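Local coordinates for protein transcriptional regulator ComR (Streptococcus vestibularis F0396, PDB 6HU8) that probably binds DNA through an N-terminal helix-turn-helix domain and, as a competence regulator of the RNPP family, responds to a signalling peptide through its TPR domain, at residues Ile11-Met20 with Leu52-Lys61; Pro247-Leu258 with Leu286-Asp297. All blocks are in the same frame, centred on the assembly; numbering follows the deposited sequence.

Contact 1 (Ile11-Met20 with Leu52-Lys61)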
loop_
_atom_site.group_PDB
_atom_site.type_symbol
_atom_site.label_atom_id
_atom_site.label_comp_id
_atom_site.label_asym_id
_atom_site.label_seq_id
_atom_site.Cartn_x
_atom_site.Cartn_y
_atom_site.Cartn_z
ATOM N N ILE A 11 28.422 -6.341 -7.337
ATOM C CA ILE A 11 27.866 -5.174 -7.988
ATOM C C ILE A 11 28.818 -3.994 -7.862
ATOM O O ILE A 11 29.112 -3.301 -8.847
ATOM C CB ILE A 11 26.501 -4.807 -7.386
ATOM C CG1 ILE A 11 25.445 -5.850 -7.789
ATOM C CG2 ILE A 11 26.091 -3.419 -7.826
ATOM C CD1 ILE A 11 24.133 -5.739 -6.991
ATOM N N LYS A 12 29.284 -3.766 -6.640
ATOM C CA LYS A 12 30.177 -2.656 -6.364
ATOM C C LYS A 12 31.494 -2.787 -7.126
ATOM O O LYS A 12 32.012 -1.790 -7.656
ATOM C CB LYS A 12 30.450 -2.548 -4.861
ATOM C CG LYS A 12 31.347 -1.369 -4.473
ATOM C CD LYS A 12 31.269 -1.118 -2.976
ATOM C CE LYS A 12 32.614 -1.295 -2.293
ATOM N NZ LYS A 12 33.456 -0.067 -2.387
ATOM N N THR A 13 32.042 -4.000 -7.176
ATOM C CA THR A 13 33.323 -4.206 -7.851
ATOM C C THR A 13 33.197 -3.930 -9.342
ATOM O O THR A 13 34.065 -3.288 -9.934
ATOM C CB THR A 13 33.871 -5.627 -7.623
ATOM O OG1 THR A 13 34.189 -5.786 -6.239
ATOM C CG2 THR A 13 35.139 -5.856 -8.431
ATOM N N GLU A 14 32.103 -4.367 -9.942
ATOM C CA GLU A 14 31.927 -4.172 -11.380
ATOM C C GLU A 14 31.648 -2.708 -11.734
ATOM O O GLU A 14 32.147 -2.198 -12.744
ATOM C CB GLU A 14 30.801 -5.056 -11.902
ATOM C CG GLU A 14 30.566 -4.937 -13.390
ATOM C CD GLU A 14 31.741 -5.449 -14.203
ATOM O OE1 GLU A 14 32.054 -4.831 -15.245
ATOM O OE2 GLU A 14 32.347 -6.470 -13.799
ATOM N N ARG A 15 30.833 -2.042 -10.915
ATOM C CA ARG A 15 30.584 -0.619 -11.101
ATOM C C ARG A 15 31.902 0.161 -11.089
ATOM O O ARG A 15 32.154 0.997 -11.971
ATOM C CB ARG A 15 29.640 -0.082 -10.012
ATOM C CG ARG A 15 29.315 1.402 -10.179
ATOM C CD ARG A 15 28.366 1.946 -9.120
ATOM N NE ARG A 15 28.840 1.726 -7.751
ATOM C CZ ARG A 15 29.814 2.415 -7.159
ATOM N NH1 ARG A 15 30.469 3.361 -7.823
ATOM N NH2 ARG A 15 30.158 2.140 -5.905
ATOM N N GLU A 16 32.733 -0.112 -10.086
ATOM C CA GLU A 16 34.013 0.584 -9.935
ATOM C C GLU A 16 34.954 0.229 -11.068
ATOM O O GLU A 16 35.636 1.087 -11.608
ATOM C CB GLU A 16 34.660 0.245 -8.595
ATOM C CG GLU A 16 34.030 1.006 -7.435
ATOM C CD GLU A 16 34.488 0.505 -6.079
ATOM O OE1 GLU A 16 35.221 -0.510 -6.029
ATOM O OE2 GLU A 16 34.104 1.131 -5.066
ATOM N N CYS A 17 34.968 -1.046 -11.430
ATOM C CA CYS A 17 35.731 -1.516 -12.575
ATOM C C CYS A 17 35.423 -0.674 -13.815
ATOM O O CYS A 17 36.304 -0.385 -14.606
ATOM C CB CYS A 17 35.415 -2.992 -12.837
ATOM S SG CYS A 17 36.654 -3.850 -13.799
ATOM N N GLN A 18 34.166 -0.273 -13.980
ATOM C CA GLN A 18 33.776 0.548 -15.133
ATOM C C GLN A 18 33.909 2.049 -14.845
ATOM O O GLN A 18 33.458 2.876 -15.644
ATOM C CB GLN A 18 32.332 0.234 -15.570
ATOM C CG GLN A 18 32.072 -1.257 -15.920
ATOM C CD GLN A 18 30.694 -1.497 -16.505
ATOM O OE1 GLN A 18 30.059 -0.578 -17.031
ATOM N NE2 GLN A 18 30.216 -2.739 -16.420
ATOM N N GLN A 19 34.505 2.381 -13.699
ATOM C CA GLN A 19 34.704 3.773 -13.275
ATOM C C GLN A 19 33.396 4.549 -13.341
ATOM O O GLN A 19 33.328 5.688 -13.818
ATOM C CB GLN A 19 35.802 4.427 -14.118
ATOM C CG GLN A 19 37.131 3.684 -13.992
ATOM C CD GLN A 19 38.275 4.329 -14.769
ATOM O OE1 GLN A 19 38.061 5.018 -15.766
ATOM N NE2 GLN A 19 39.504 4.096 -14.308
ATOM N N MET A 20 32.348 3.905 -12.838
ATOM C CA MET A 20 31.000 4.443 -12.890
ATOM C C MET A 20 30.575 4.892 -11.494
ATOM O O MET A 20 30.607 4.107 -10.543
ATOM C CB MET A 20 30.026 3.393 -13.440
ATOM C CG MET A 20 28.638 3.944 -13.750
ATOM S SD MET A 20 27.379 2.716 -14.236
ATOM C CE MET A 20 27.876 2.339 -15.926
ATOM N N LEU A 52 17.760 -5.620 -9.531
ATOM C CA LEU A 52 18.935 -6.300 -10.071
ATOM C C LEU A 52 18.923 -6.280 -11.609
ATOM O O LEU A 52 19.963 -6.113 -12.248
ATOM C CB LEU A 52 19.018 -7.747 -9.572
ATOM C CG LEU A 52 20.333 -8.449 -9.918
ATOM C CD1 LEU A 52 21.540 -7.778 -9.287
ATOM C CD2 LEU A 52 20.310 -9.924 -9.511
ATOM N N SER A 53 17.739 -6.445 -12.196
ATOM C CA SER A 53 17.580 -6.379 -13.650
ATOM C C SER A 53 18.052 -5.020 -14.202
ATOM O O SER A 53 18.690 -4.943 -15.251
ATOM C CB SER A 53 16.117 -6.630 -14.023
ATOM O OG SER A 53 15.932 -6.520 -15.417
ATOM N N TYR A 54 17.736 -3.948 -13.482
ATOM C CA TYR A 54 18.143 -2.611 -13.902
ATOM C C TYR A 54 19.664 -2.466 -13.802
ATOM O O TYR A 54 20.324 -1.981 -14.732
ATOM C CB TYR A 54 17.424 -1.544 -13.057
ATOM C CG TYR A 54 17.978 -0.138 -13.266
ATOM C CD1 TYR A 54 17.573 0.629 -14.351
ATOM C CD2 TYR A 54 18.921 0.400 -12.396
ATOM C CE1 TYR A 54 18.088 1.905 -14.566
ATOM C CE2 TYR A 54 19.458 1.705 -12.603
ATOM C CZ TYR A 54 19.031 2.420 -13.697
ATOM O OH TYR A 54 19.505 3.669 -13.931
ATOM N N ILE A 55 20.210 -2.891 -12.663
ATOM C CA ILE A 55 21.633 -2.768 -12.379
ATOM C C ILE A 55 22.435 -3.528 -13.422
ATOM O O ILE A 55 23.455 -3.027 -13.930
ATOM C CB ILE A 55 21.979 -3.287 -10.955
ATOM C CG1 ILE A 55 21.449 -2.308 -9.892
ATOM C CG2 ILE A 55 23.484 -3.495 -10.790
ATOM C CD1 ILE A 55 21.565 -2.824 -8.458
ATOM N N ALA A 56 21.965 -4.727 -13.763
ATOM C CA ALA A 56 22.665 -5.530 -14.756
ATOM C C ALA A 56 22.599 -4.859 -16.127
ATOM O O ALA A 56 23.583 -4.857 -16.859
ATOM C CB ALA A 56 22.094 -6.951 -14.808
ATOM N N LYS A 57 21.453 -4.278 -16.473
ATOM C CA LYS A 57 21.367 -3.555 -17.738
ATOM C C LYS A 57 22.363 -2.380 -17.780
ATOM O O LYS A 57 23.019 -2.157 -18.788
ATOM C CB LYS A 57 19.947 -3.049 -17.986
ATOM C CG LYS A 57 19.739 -2.518 -19.395
ATOM C CD LYS A 57 18.420 -1.796 -19.548
ATOM C CE LYS A 57 18.249 -1.263 -20.970
ATOM N NZ LYS A 57 16.805 -1.133 -21.346
ATOM N N ARG A 58 22.488 -1.645 -16.678
ATOM C CA ARG A 58 23.367 -0.466 -16.648
ATOM C C ARG A 58 24.837 -0.868 -16.759
ATOM O O ARG A 58 25.655 -0.119 -17.293
ATOM C CB ARG A 58 23.137 0.336 -15.366
ATOM C CG ARG A 58 21.754 0.968 -15.232
ATOM C CD ARG A 58 21.524 2.167 -16.160
ATOM N NE ARG A 58 22.501 3.240 -15.933
ATOM C CZ ARG A 58 23.266 3.771 -16.885
ATOM N NH1 ARG A 58 23.160 3.350 -18.137
ATOM N NH2 ARG A 58 24.135 4.737 -16.584
ATOM N N LEU A 59 25.174 -2.056 -16.256
ATOM C CA LEU A 59 26.560 -2.545 -16.294
ATOM C C LEU A 59 26.872 -3.425 -17.504
ATOM O O LEU A 59 27.996 -3.887 -17.648
ATOM C CB LEU A 59 26.884 -3.324 -15.019
ATOM C CG LEU A 59 26.862 -2.507 -13.724
ATOM C CD1 LEU A 59 27.048 -3.414 -12.514
ATOM C CD2 LEU A 59 27.884 -1.328 -13.738
ATOM N N GLY A 60 25.879 -3.659 -18.359
ATOM C CA GLY A 60 26.079 -4.429 -19.575
ATOM C C GLY A 60 26.330 -5.904 -19.289
ATOM O O GLY A 60 27.008 -6.583 -20.055
ATOM N N LYS A 61 25.791 -6.380 -18.169
ATOM C CA LYS A 61 25.956 -7.768 -17.724
ATOM C C LYS A 61 24.632 -8.517 -17.751
ATOM O O LYS A 61 23.558 -7.906 -17.847
ATOM C CB LYS A 61 26.536 -7.800 -16.309
ATOM C CG LYS A 61 27.889 -7.137 -16.202
ATOM C CD LYS A 61 28.924 -7.946 -16.974
ATOM C CE LYS A 61 30.330 -7.494 -16.692
ATOM N NZ LYS A 61 31.284 -8.353 -17.434
HETATM O O HOH W 1 27.971 -0.517 -18.648
#

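Contact 2 (Pro247-Leu258 with Leu286-Asp297)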
loop_
_atom_site.group_PDB
_atom_site.type_symbol
_atom_site.label_atom_id
_atom_site.label_comp_id
_atom_site.label_asym_id
_atom_site.label_seq_id
_atom_site.Cartn_x
_atom_site.Cartn_y
_atom_site.Cartn_z
ATOM N N PRO A 247 -20.961 -1.531 3.499
ATOM C CA PRO A 247 -21.463 -0.511 4.427
ATOM C C PRO A 247 -20.492 0.661 4.637
ATOM O O PRO A 247 -20.956 1.809 4.662
ATOM C CB PRO A 247 -21.690 -1.304 5.719
ATOM C CG PRO A 247 -22.104 -2.700 5.191
ATOM C CD PRO A 247 -21.120 -2.898 4.053
ATOM N N GLY A 248 -19.191 0.399 4.730
ATOM C CA GLY A 248 -18.224 1.470 4.896
ATOM C C GLY A 248 -18.230 2.465 3.752
ATOM O O GLY A 248 -17.949 3.654 3.940
ATOM N N VAL A 249 -18.568 1.990 2.560
ATOM C CA VAL A 249 -18.599 2.855 1.383
ATOM C C VAL A 249 -19.806 3.787 1.417
ATOM O O VAL A 249 -19.684 4.999 1.199
ATOM C CB VAL A 249 -18.608 2.018 0.085
ATOM C CG1 VAL A 249 -18.693 2.925 -1.124
ATOM C CG2 VAL A 249 -17.337 1.153 0.008
ATOM N N TYR A 250 -20.979 3.232 1.700
ATOM C CA TYR A 250 -22.184 4.059 1.785
ATOM C C TYR A 250 -22.181 5.012 2.989
ATOM O O TYR A 250 -22.824 6.075 2.957
ATOM C CB TYR A 250 -23.421 3.164 1.790
ATOM C CG TYR A 250 -23.650 2.601 0.410
ATOM C CD1 TYR A 250 -24.037 3.429 -0.632
ATOM C CD2 TYR A 250 -23.439 1.262 0.140
ATOM C CE1 TYR A 250 -24.226 2.938 -1.902
ATOM C CE2 TYR A 250 -23.616 0.762 -1.136
ATOM C CZ TYR A 250 -24.020 1.611 -2.148
ATOM O OH TYR A 250 -24.201 1.120 -3.419
ATOM N N ILE A 251 -21.455 4.657 4.042
ATOM C CA ILE A 251 -21.313 5.570 5.181
ATOM C C ILE A 251 -20.540 6.822 4.747
ATOM O O ILE A 251 -20.951 7.947 5.056
ATOM C CB ILE A 251 -20.595 4.892 6.379
ATOM C CG1 ILE A 251 -21.507 3.862 7.053
ATOM C CG2 ILE A 251 -20.119 5.938 7.401
ATOM C CD1 ILE A 251 -20.800 3.044 8.154
ATOM N N LEU A 252 -19.436 6.634 4.024
ATOM C CA LEU A 252 -18.665 7.766 3.482
ATOM C C LEU A 252 -19.492 8.623 2.527
ATOM O O LEU A 252 -19.422 9.853 2.586
ATOM C CB LEU A 252 -17.399 7.287 2.753
ATOM C CG LEU A 252 -16.219 6.822 3.602
ATOM C CD1 LEU A 252 -15.265 5.952 2.767
ATOM C CD2 LEU A 252 -15.471 8.046 4.158
ATOM N N GLU A 253 -20.263 7.993 1.641
ATOM C CA GLU A 253 -21.118 8.770 0.740
ATOM C C GLU A 253 -22.171 9.572 1.529
ATOM O O GLU A 253 -22.537 10.699 1.152
ATOM C CB GLU A 253 -21.810 7.867 -0.294
ATOM C CG GLU A 253 -22.455 8.685 -1.421
ATOM C CD GLU A 253 -23.062 7.853 -2.528
ATOM O OE1 GLU A 253 -23.795 8.432 -3.353
ATOM O OE2 GLU A 253 -22.803 6.632 -2.589
ATOM N N ALA A 254 -22.652 8.997 2.628
ATOM C CA ALA A 254 -23.578 9.702 3.500
ATOM C C ALA A 254 -22.936 10.931 4.150
ATOM O O ALA A 254 -23.558 11.999 4.216
ATOM C CB ALA A 254 -24.114 8.753 4.570
ATOM N N LYS A 255 -21.703 10.774 4.624
ATOM C CA LYS A 255 -20.981 11.860 5.286
ATOM C C LYS A 255 -20.682 12.990 4.307
ATOM O O LYS A 255 -20.742 14.172 4.666
ATOM C CB LYS A 255 -19.686 11.333 5.925
ATOM C CG LYS A 255 -19.907 10.809 7.355
ATOM C CD LYS A 255 -18.992 9.662 7.697
ATOM C CE LYS A 255 -18.536 9.721 9.152
ATOM N NZ LYS A 255 -19.617 9.793 10.162
ATOM N N TYR A 256 -20.364 12.622 3.072
ATOM C CA TYR A 256 -20.194 13.588 1.986
ATOM C C TYR A 256 -21.470 14.418 1.730
ATOM O O TYR A 256 -21.427 15.666 1.682
ATOM C CB TYR A 256 -19.772 12.853 0.709
ATOM C CG TYR A 256 -19.841 13.716 -0.527
ATOM C CD1 TYR A 256 -18.866 14.678 -0.787
ATOM C CD2 TYR A 256 -20.892 13.584 -1.427
ATOM C CE1 TYR A 256 -18.937 15.478 -1.917
ATOM C CE2 TYR A 256 -20.973 14.377 -2.549
ATOM C CZ TYR A 256 -19.998 15.322 -2.788
ATOM O OH TYR A 256 -20.087 16.101 -3.911
ATOM N N GLU A 257 -22.600 13.729 1.562
ATOM C CA GLU A 257 -23.886 14.399 1.344
ATOM C C GLU A 257 -24.243 15.325 2.507
ATOM O O GLU A 257 -24.699 16.451 2.298
ATOM C CB GLU A 257 -25.011 13.375 1.123
ATOM C CG GLU A 257 -24.913 12.635 -0.189
ATOM C CD GLU A 257 -25.155 13.528 -1.407
ATOM O OE1 GLU A 257 -24.845 13.071 -2.535
ATOM O OE2 GLU A 257 -25.663 14.669 -1.245
ATOM N N LEU A 258 -24.042 14.841 3.728
ATOM C CA LEU A 258 -24.236 15.643 4.934
ATOM C C LEU A 258 -23.339 16.880 4.977
ATOM O O LEU A 258 -23.821 18.012 5.075
ATOM C CB LEU A 258 -23.940 14.805 6.171
ATOM C CG LEU A 258 -25.009 14.420 7.173
ATOM C CD1 LEU A 258 -24.285 14.088 8.460
ATOM C CD2 LEU A 258 -26.025 15.531 7.380
ATOM N N LEU A 286 -21.157 -5.070 12.329
ATOM C CA LEU A 286 -21.135 -3.940 11.394
ATOM C C LEU A 286 -22.496 -3.221 11.300
ATOM O O LEU A 286 -22.572 -1.986 11.177
ATOM C CB LEU A 286 -20.696 -4.455 10.027
ATOM C CG LEU A 286 -20.350 -3.449 8.942
ATOM C CD1 LEU A 286 -19.436 -2.368 9.514
ATOM C CD2 LEU A 286 -19.667 -4.186 7.797
ATOM N N GLU A 287 -23.586 -3.984 11.354
ATOM C CA GLU A 287 -24.921 -3.361 11.346
ATOM C C GLU A 287 -25.171 -2.496 12.570
ATOM O O GLU A 287 -25.708 -1.390 12.460
ATOM C CB GLU A 287 -26.016 -4.421 11.250
ATOM C CG GLU A 287 -27.419 -3.823 11.305
ATOM C CD GLU A 287 -28.507 -4.879 11.215
ATOM O OE1 GLU A 287 -28.168 -6.087 11.142
ATOM O OE2 GLU A 287 -29.694 -4.489 11.208
ATOM N N GLU A 288 -24.806 -3.000 13.743
ATOM C CA GLU A 288 -24.929 -2.210 14.962
ATOM C C GLU A 288 -24.047 -0.959 14.874
ATOM O O GLU A 288 -24.492 0.137 15.193
ATOM C CB GLU A 288 -24.537 -3.031 16.192
ATOM C CG GLU A 288 -25.441 -4.230 16.464
ATOM C CD GLU A 288 -24.752 -5.313 17.297
ATOM O OE1 GLU A 288 -23.626 -5.069 17.816
ATOM O OE2 GLU A 288 -25.334 -6.416 17.419
ATOM N N LYS A 289 -22.800 -1.143 14.461
ATOM C CA LYS A 289 -21.869 -0.016 14.320
ATOM C C LYS A 289 -22.428 1.015 13.335
ATOM O O LYS A 289 -22.404 2.215 13.603
ATOM C CB LYS A 289 -20.494 -0.527 13.852
ATOM C CG LYS A 289 -19.417 0.552 13.630
ATOM C CD LYS A 289 -18.221 -0.007 12.821
ATOM C CE LYS A 289 -18.199 0.539 11.381
ATOM N NZ LYS A 289 -19.560 0.546 10.698
ATOM N N THR A 290 -22.931 0.548 12.192
ATOM C CA THR A 290 -23.450 1.448 11.165
ATOM C C THR A 290 -24.675 2.217 11.652
ATOM O O THR A 290 -24.805 3.423 11.405
ATOM C CB THR A 290 -23.811 0.684 9.891
ATOM O OG1 THR A 290 -22.617 0.147 9.321
ATOM C CG2 THR A 290 -24.474 1.611 8.869
ATOM N N ARG A 291 -25.564 1.510 12.351
ATOM C CA ARG A 291 -26.766 2.104 12.920
ATOM C C ARG A 291 -26.379 3.160 13.948
ATOM O O ARG A 291 -26.980 4.219 14.003
ATOM C CB ARG A 291 -27.651 1.014 13.549
ATOM C CG ARG A 291 -29.106 1.362 13.656
ATOM C CD ARG A 291 -29.916 0.240 14.340
ATOM N NE ARG A 291 -30.066 -0.945 13.497
ATOM C CZ ARG A 291 -30.923 -1.013 12.491
ATOM N NH1 ARG A 291 -31.684 0.048 12.212
ATOM N NH2 ARG A 291 -31.016 -2.120 11.762
ATOM N N ALA A 292 -25.346 2.881 14.740
ATOM C CA ALA A 292 -24.889 3.844 15.738
ATOM C C ALA A 292 -24.280 5.082 15.078
ATOM O O ALA A 292 -24.389 6.185 15.606
ATOM C CB ALA A 292 -23.886 3.204 16.659
ATOM N N GLU A 293 -23.624 4.896 13.936
ATOM C CA GLU A 293 -22.949 6.013 13.270
ATOM C C GLU A 293 -23.981 6.947 12.636
ATOM O O GLU A 293 -23.842 8.174 12.684
ATOM C CB GLU A 293 -21.965 5.497 12.222
ATOM C CG GLU A 293 -21.138 6.583 11.559
ATOM C CD GLU A 293 -20.002 7.085 12.448
ATOM O OE1 GLU A 293 -19.805 6.498 13.534
ATOM O OE2 GLU A 293 -19.304 8.055 12.064
ATOM N N LYS A 294 -25.022 6.352 12.049
ATOM C CA LYS A 294 -26.163 7.084 11.509
ATOM C C LYS A 294 -26.792 7.962 12.586
ATOM O O LYS A 294 -27.146 9.124 12.345
ATOM C CB LYS A 294 -27.217 6.110 10.945
ATOM C CG LYS A 294 -28.502 6.786 10.455
ATOM C CD LYS A 294 -29.598 5.766 10.111
ATOM C CE LYS A 294 -30.775 6.453 9.441
ATOM N NZ LYS A 294 -31.968 5.554 9.261
ATOM N N ALA A 295 -26.916 7.402 13.785
ATOM C CA ALA A 295 -27.574 8.109 14.879
ATOM C C ALA A 295 -26.693 9.217 15.418
ATOM O O ALA A 295 -27.183 10.281 15.789
ATOM C CB ALA A 295 -27.952 7.143 15.987
ATOM N N ALA A 296 -25.387 8.974 15.462
ATOM C CA ALA A 296 -24.458 9.986 15.950
ATOM C C ALA A 296 -24.334 11.141 14.949
ATOM O O ALA A 296 -23.909 12.238 15.308
ATOM C CB ALA A 296 -23.096 9.372 16.228
ATOM N N ASP A 297 -24.695 10.894 13.694
ATOM C CA ASP A 297 -24.689 11.956 12.694
ATOM C C ASP A 297 -26.020 12.671 12.638
ATOM O O ASP A 297 -26.241 13.518 11.761
ATOM C CB ASP A 297 -24.310 11.411 11.314
ATOM C CG ASP A 297 -22.839 11.631 11.001
ATOM O OD1 ASP A 297 -22.247 12.522 11.648
ATOM O OD2 ASP A 297 -22.267 10.940 10.119
#

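Contact 1 (Ile11-Met20 with Leu52-Lys61)
I11-R15 faces I55-L59 where the ends of helices 3-17 and 49-59 run side by side in nearly the same sense, their short axes 10.9 Å apart at closest and crossing at 27°. L59 fills the gap between them and splits its two methyls. CD1 lies against the aliphatic part of E14, 3.9 Å from E14 CG, while CD2 rests on the backbone of R15 and on the sulfur of M20. One turn earlier on both helices, I11 crosses I55 at about a right angle and meets it through the two CG2 methyls; the CG1 branch of I11, anti to the carbonyl carbon (chi1 -71°), carries CD1 on to L52 CD1 at 4.0 Å. L37 and I40 of helix 34-41 also touch I11, so this apolar layer belongs to the core of the helix-turn-helix domain. The polar edge is built round Q18. Its NE2 donates to L59 O at 2.8 Å, the acceptor lying close to the amide plane, and gives a nearly straight bond (173°) to the anti lone pair of E14 OE1 at 3.0 Å. A water donates to both Q18 OE1 and R58 O, joining the other end of the amide to the same helix terminus. M20 CE reaches R58 O at 3.6 Å. K61 brings its CE methylene to 3.5 Å from E14 OE1, but its NZ stays beyond salt-bridge distance. Both helices end in Schellman motifs, with Q19 and G60 at positive phi. With both NE2 bonds near the amide plane and the water on OE1, the Q18 amide is fixed in rotation; it joins the end of helix 3-17 to two carbonyls at the end of helix 49-59, while E14 steadies NE2 from its own helix.

Contact 2 (Pro247-Leu258 with Leu286-Asp297)
K255 lies across both E293 and D297 at about a right angle, and its ammonium group sits between the two carboxylates. The lysine chain is bent at each torsion beyond chi1, which curls NZ round to E293 OE2 at 2.6 Å and D297 OD2 at 2.9 Å. The two acids are used differently: E293 OE2 offers its anti lone pair, whereas D297 OD2 is met on the syn side, 31° out of the carboxylate plane. Y271 OH of helix 264-279 hydrogen-bonds to both K255 NZ and D297 OD2, adding a neutral partner to the network. L258 comes obliquely to D297, setting CD1 3.8 Å from CG of the carboxylate. The segments of helices 246-261 and 285-296 run almost parallel, 4° apart in direction with short axes 11.1 Å from each other, and helix 264-279 lies between them in sequence and touches both; parallel alternate helices with the intervening one packed on each are consistent with the TPR-type fold, here toward its C-terminal end. Toward the start of both segments the contact turns largely to van der Waals packing. I251 slants across T290, its CD1 3.6 Å from T290 OG1 and also near K289 NZ, an ammonium for which the model holds no partner. The T290 hydroxyl, beside its own backbone N (chi1 -66°), donates back to L286 O from above the carbonyl plane, on the face opposite T290 N. P247 and L286, the apolar pair, meet crosswise, with the proline ring carbon CG 3.9 Å from L286 CD2.

Contact 1 and contact 2 lie on opposite sides of the chain's centre, about 55 Å apart between centres and about 37 Å between nearest atoms, so neither touches the other. They follow in series along the chain: contact 1 closes within the N-terminal helix-turn-helix domain before contact 2 opens near the end of the tetratricopeptide domain. Both join nearly parallel helices, yet contact 1 relies on an amide hydrogen-bonded to a carboxylate and a backbone carbonyl, beside an apolar layer, contact 2 on a charged network. This is the apo form, without peptide, and the two pairs lie in the presumed DNA-binding region and in the presumed peptide-sensing TPR region.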